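Local coordinates for tannase (Lactobacillus plantarum, PDB 3WA7), which probably hydrolyses the galloyl ester bonds of tannins with a serine nucleophile, as an alpha/beta-hydrolase, at residues 59-68 with 101-109. Numbering follows the deposited sequence.
With ACT (acetate ion), chain D.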
loop_
_atom_site.group_PDB
_atom_site.type_symbol
_atom_site.label_atom_id
_atom_site.label_comp_id
_atom_site.label_asym_id
_atom_site.label_seq_id
_atom_site.Cartn_x
_atom_site.Cartn_y
_atom_site.Cartn_z
ATOM N N VAL A 59 13.938 -20.909 -14.890
ATOM C CA VAL A 59 12.696 -20.353 -15.399
ATOM C C VAL A 59 12.937 -18.875 -15.678
ATOM O O VAL A 59 13.329 -18.128 -14.780
ATOM C CB VAL A 59 11.541 -20.450 -14.377
ATOM C CG1 VAL A 59 10.269 -19.864 -14.986
ATOM C CG2 VAL A 59 11.322 -21.892 -13.955
ATOM N N ASN A 60 12.718 -18.456 -16.922
ATOM C CA ASN A 60 12.897 -17.055 -17.291
ATOM C C ASN A 60 14.276 -16.527 -16.878
ATOM O O ASN A 60 14.421 -15.368 -16.481
ATOM C CB ASN A 60 11.779 -16.227 -16.643
ATOM C CG ASN A 60 11.770 -14.780 -17.098
ATOM O OD1 ASN A 60 11.852 -14.491 -18.293
ATOM N ND2 ASN A 60 11.648 -13.860 -16.143
ATOM N N GLY A 61 15.287 -17.386 -16.965
ATOM C CA GLY A 61 16.638 -16.982 -16.614
ATOM C C GLY A 61 16.987 -17.069 -15.138
ATOM O O GLY A 61 18.127 -16.817 -14.754
ATOM N N TYR A 62 16.014 -17.425 -14.306
ATOM C CA TYR A 62 16.253 -17.542 -12.871
ATOM C C TYR A 62 16.432 -18.994 -12.443
ATOM O O TYR A 62 15.948 -19.912 -13.100
ATOM C CB TYR A 62 15.083 -16.967 -12.073
ATOM C CG TYR A 62 14.821 -15.494 -12.271
ATOM C CD1 TYR A 62 13.679 -15.055 -12.940
ATOM C CD2 TYR A 62 15.681 -14.535 -11.735
ATOM C CE1 TYR A 62 13.393 -13.694 -13.065
ATOM C CE2 TYR A 62 15.404 -13.173 -11.855
ATOM C CZ TYR A 62 14.257 -12.761 -12.518
ATOM O OH TYR A 62 13.966 -11.415 -12.616
ATOM N N GLN A 63 17.128 -19.185 -11.329
ATOM C CA GLN A 63 17.353 -20.508 -10.767
ATOM C C GLN A 63 16.989 -20.439 -9.293
ATOM O O GLN A 63 16.681 -19.364 -8.777
ATOM C CB GLN A 63 18.817 -20.928 -10.920
ATOM C CG GLN A 63 19.213 -21.261 -12.348
ATOM C CD GLN A 63 20.608 -21.837 -12.440
ATOM O OE1 GLN A 63 21.589 -21.175 -12.099
ATOM N NE2 GLN A 63 20.706 -23.080 -12.896
ATOM N N ARG A 64 17.029 -21.581 -8.618
ATOM C CA ARG A 64 16.697 -21.641 -7.198
ATOM C C ARG A 64 17.506 -20.634 -6.375
ATOM O O ARG A 64 16.971 -19.959 -5.498
ATOM C CB ARG A 64 16.952 -23.053 -6.668
ATOM C CG ARG A 64 16.618 -23.258 -5.197
ATOM C CD ARG A 64 17.075 -24.639 -4.750
ATOM N NE ARG A 64 16.630 -24.994 -3.405
ATOM C CZ ARG A 64 17.044 -24.402 -2.291
ATOM N NH1 ARG A 64 17.922 -23.408 -2.344
ATOM N NH2 ARG A 64 16.581 -24.813 -1.119
ATOM N N ALA A 65 18.796 -20.530 -6.669
ATOM C CA ALA A 65 19.672 -19.626 -5.929
ATOM C C ALA A 65 19.512 -18.141 -6.247
ATOM O O ALA A 65 19.936 -17.296 -5.459
ATOM C CB ALA A 65 21.123 -20.032 -6.149
ATOM N N THR A 66 18.890 -17.818 -7.377
ATOM C CA THR A 66 18.762 -16.419 -7.787
ATOM C C THR A 66 17.355 -15.857 -7.973
ATOM O O THR A 66 17.198 -14.662 -8.212
ATOM C CB THR A 66 19.511 -16.184 -9.109
ATOM O OG1 THR A 66 18.834 -16.879 -10.166
ATOM C CG2 THR A 66 20.936 -16.704 -9.014
ATOM N N ALA A 67 16.339 -16.705 -7.871
ATOM C CA ALA A 67 14.966 -16.255 -8.071
ATOM C C ALA A 67 14.515 -15.190 -7.078
ATOM O O ALA A 67 14.796 -15.278 -5.885
ATOM C CB ALA A 67 14.013 -17.452 -8.015
ATOM N N PRO A 68 13.821 -14.150 -7.570
ATOM C CA PRO A 68 13.346 -13.100 -6.669
ATOM C C PRO A 68 12.293 -13.732 -5.768
ATOM O O PRO A 68 11.639 -14.701 -6.159
ATOM C CB PRO A 68 12.713 -12.083 -7.621
ATOM C CG PRO A 68 13.444 -12.295 -8.905
ATOM C CD PRO A 68 13.567 -13.794 -8.976
ATOM N N ALA A 101 3.313 -14.961 -11.224
ATOM C CA ALA A 101 4.642 -14.819 -10.639
ATOM C C ALA A 101 5.407 -16.140 -10.726
ATOM O O ALA A 101 6.593 -16.161 -11.042
ATOM C CB ALA A 101 4.526 -14.374 -9.180
ATOM N N LEU A 102 4.718 -17.240 -10.447
ATOM C CA LEU A 102 5.336 -18.560 -10.507
ATOM C C LEU A 102 5.753 -18.861 -11.942
ATOM O O LEU A 102 6.834 -19.398 -12.192
ATOM C CB LEU A 102 4.352 -19.620 -10.007
ATOM C CG LEU A 102 4.084 -19.557 -8.502
ATOM C CD1 LEU A 102 2.918 -20.468 -8.136
ATOM C CD2 LEU A 102 5.352 -19.952 -7.750
ATOM N N LYS A 103 4.883 -18.503 -12.878
ATOM C CA LYS A 103 5.141 -18.706 -14.299
ATOM C C LYS A 103 6.364 -17.890 -14.725
ATOM O O LYS A 103 7.126 -18.298 -15.607
ATOM C CB LYS A 103 3.908 -18.274 -15.106
ATOM C CG LYS A 103 4.023 -18.475 -16.611
ATOM C CD LYS A 103 2.711 -18.128 -17.298
ATOM C CE LYS A 103 2.785 -18.352 -18.803
ATOM N NZ LYS A 103 3.802 -17.470 -19.441
ATOM N N ARG A 104 6.550 -16.743 -14.076
ATOM C CA ARG A 104 7.663 -15.842 -14.367
ATOM C C ARG A 104 8.969 -16.282 -13.698
ATOM O O ARG A 104 10.023 -15.692 -13.939
ATOM C CB ARG A 104 7.310 -14.427 -13.905
ATOM C CG ARG A 104 8.218 -13.337 -14.441
ATOM C CD ARG A 104 7.847 -12.968 -15.870
ATOM N NE ARG A 104 8.517 -11.744 -16.298
ATOM C CZ ARG A 104 8.035 -10.912 -17.217
ATOM N NH1 ARG A 104 6.876 -11.171 -17.808
ATOM N NH2 ARG A 104 8.707 -9.815 -17.536
ATOM N N GLY A 105 8.894 -17.307 -12.854
ATOM C CA GLY A 105 10.083 -17.808 -12.186
ATOM C C GLY A 105 10.346 -17.251 -10.798
ATOM O O GLY A 105 11.420 -17.459 -10.233
ATOM N N TYR A 106 9.373 -16.543 -10.235
ATOM C CA TYR A 106 9.546 -15.977 -8.898
ATOM C C TYR A 106 9.108 -16.953 -7.819
ATOM O O TYR A 106 8.173 -17.730 -8.013
ATOM C CB TYR A 106 8.695 -14.717 -8.717
ATOM C CG TYR A 106 8.904 -13.622 -9.733
ATOM C CD1 TYR A 106 7.938 -12.635 -9.910
ATOM C CD2 TYR A 106 10.055 -13.567 -10.520
ATOM C CE1 TYR A 106 8.102 -11.622 -10.844
ATOM C CE2 TYR A 106 10.231 -12.554 -11.463
ATOM C CZ TYR A 106 9.248 -11.588 -11.618
ATOM O OH TYR A 106 9.398 -10.586 -12.550
ATOM N N VAL A 107 9.797 -16.915 -6.684
ATOM C CA VAL A 107 9.402 -17.725 -5.547
ATOM C C VAL A 107 8.425 -16.775 -4.852
ATOM O O VAL A 107 8.624 -15.559 -4.873
ATOM C CB VAL A 107 10.595 -18.036 -4.617
ATOM C CG1 VAL A 107 10.096 -18.490 -3.244
ATOM C CG2 VAL A 107 11.446 -19.137 -5.235
ATOM N N VAL A 108 7.361 -17.311 -4.268
ATOM C CA VAL A 108 6.386 -16.462 -3.598
ATOM C C VAL A 108 6.152 -16.884 -2.157
ATOM O O VAL A 108 5.865 -18.048 -1.872
ATOM C CB VAL A 108 5.016 -16.472 -4.332
ATOM C CG1 VAL A 108 4.023 -15.557 -3.606
ATOM C CG2 VAL A 108 5.190 -16.026 -5.778
ATOM N N VAL A 109 6.309 -15.936 -1.241
ATOM C CA VAL A 109 6.056 -16.207 0.166
ATOM C C VAL A 109 4.927 -15.255 0.539
ATOM O O VAL A 109 5.107 -14.038 0.576
ATOM C CB VAL A 109 7.304 -15.948 1.038
ATOM C CG1 VAL A 109 6.962 -16.158 2.514
ATOM C CG2 VAL A 109 8.420 -16.907 0.630
HETATM C C ACT D . 20.340 -24.266 -7.577
HETATM O O ACT D . 20.480 -24.894 -6.565
HETATM O OXT ACT D . 20.373 -23.065 -7.549
HETATM C CH3 ACT D . 20.155 -24.979 -8.881
#
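Y62 reaches from the loop before strand 69-72 to the turn joining helix 95-103 to strand 107-111. Its CB lies 4.1 Å from G105 O, and with CG anti to the carbonyl carbon (chi1 -62°) the ring runs on past the turn. Farther out, CD1 lies 3.8 Å from R104 O, which sits at the ring edge near its plane. CE1 then meets the edge of the Y106 ring, 3.7 Å from CE2, the two planes 69° apart. P68 CD lies over one face of the Y62 ring, toward the rim, and is 3.8 Å from Y106 CD2. At the tip, Y62 OH hydrogen-bonds D465 of helix 457-468, whose carboxylate also takes Y106 OH, N60 ND2 and a salt bridge from R104 NE. N60 ND2 adds a weak bond to R104 O (3.3 Å). G105, with positive phi, belongs to the Schellman motif after helix 95-103; a CB there would clash with V59 O. V107 N donates to P68 O at 2.9 Å, leading into the parallel strand pairing. A leucine in place of Y62 would probably leave D465 without one hydroxyl donor and open a gap beside Y106. Four donors converging on D465 would probably keep its carboxylate ionised, tying the C-terminal helix to both segments.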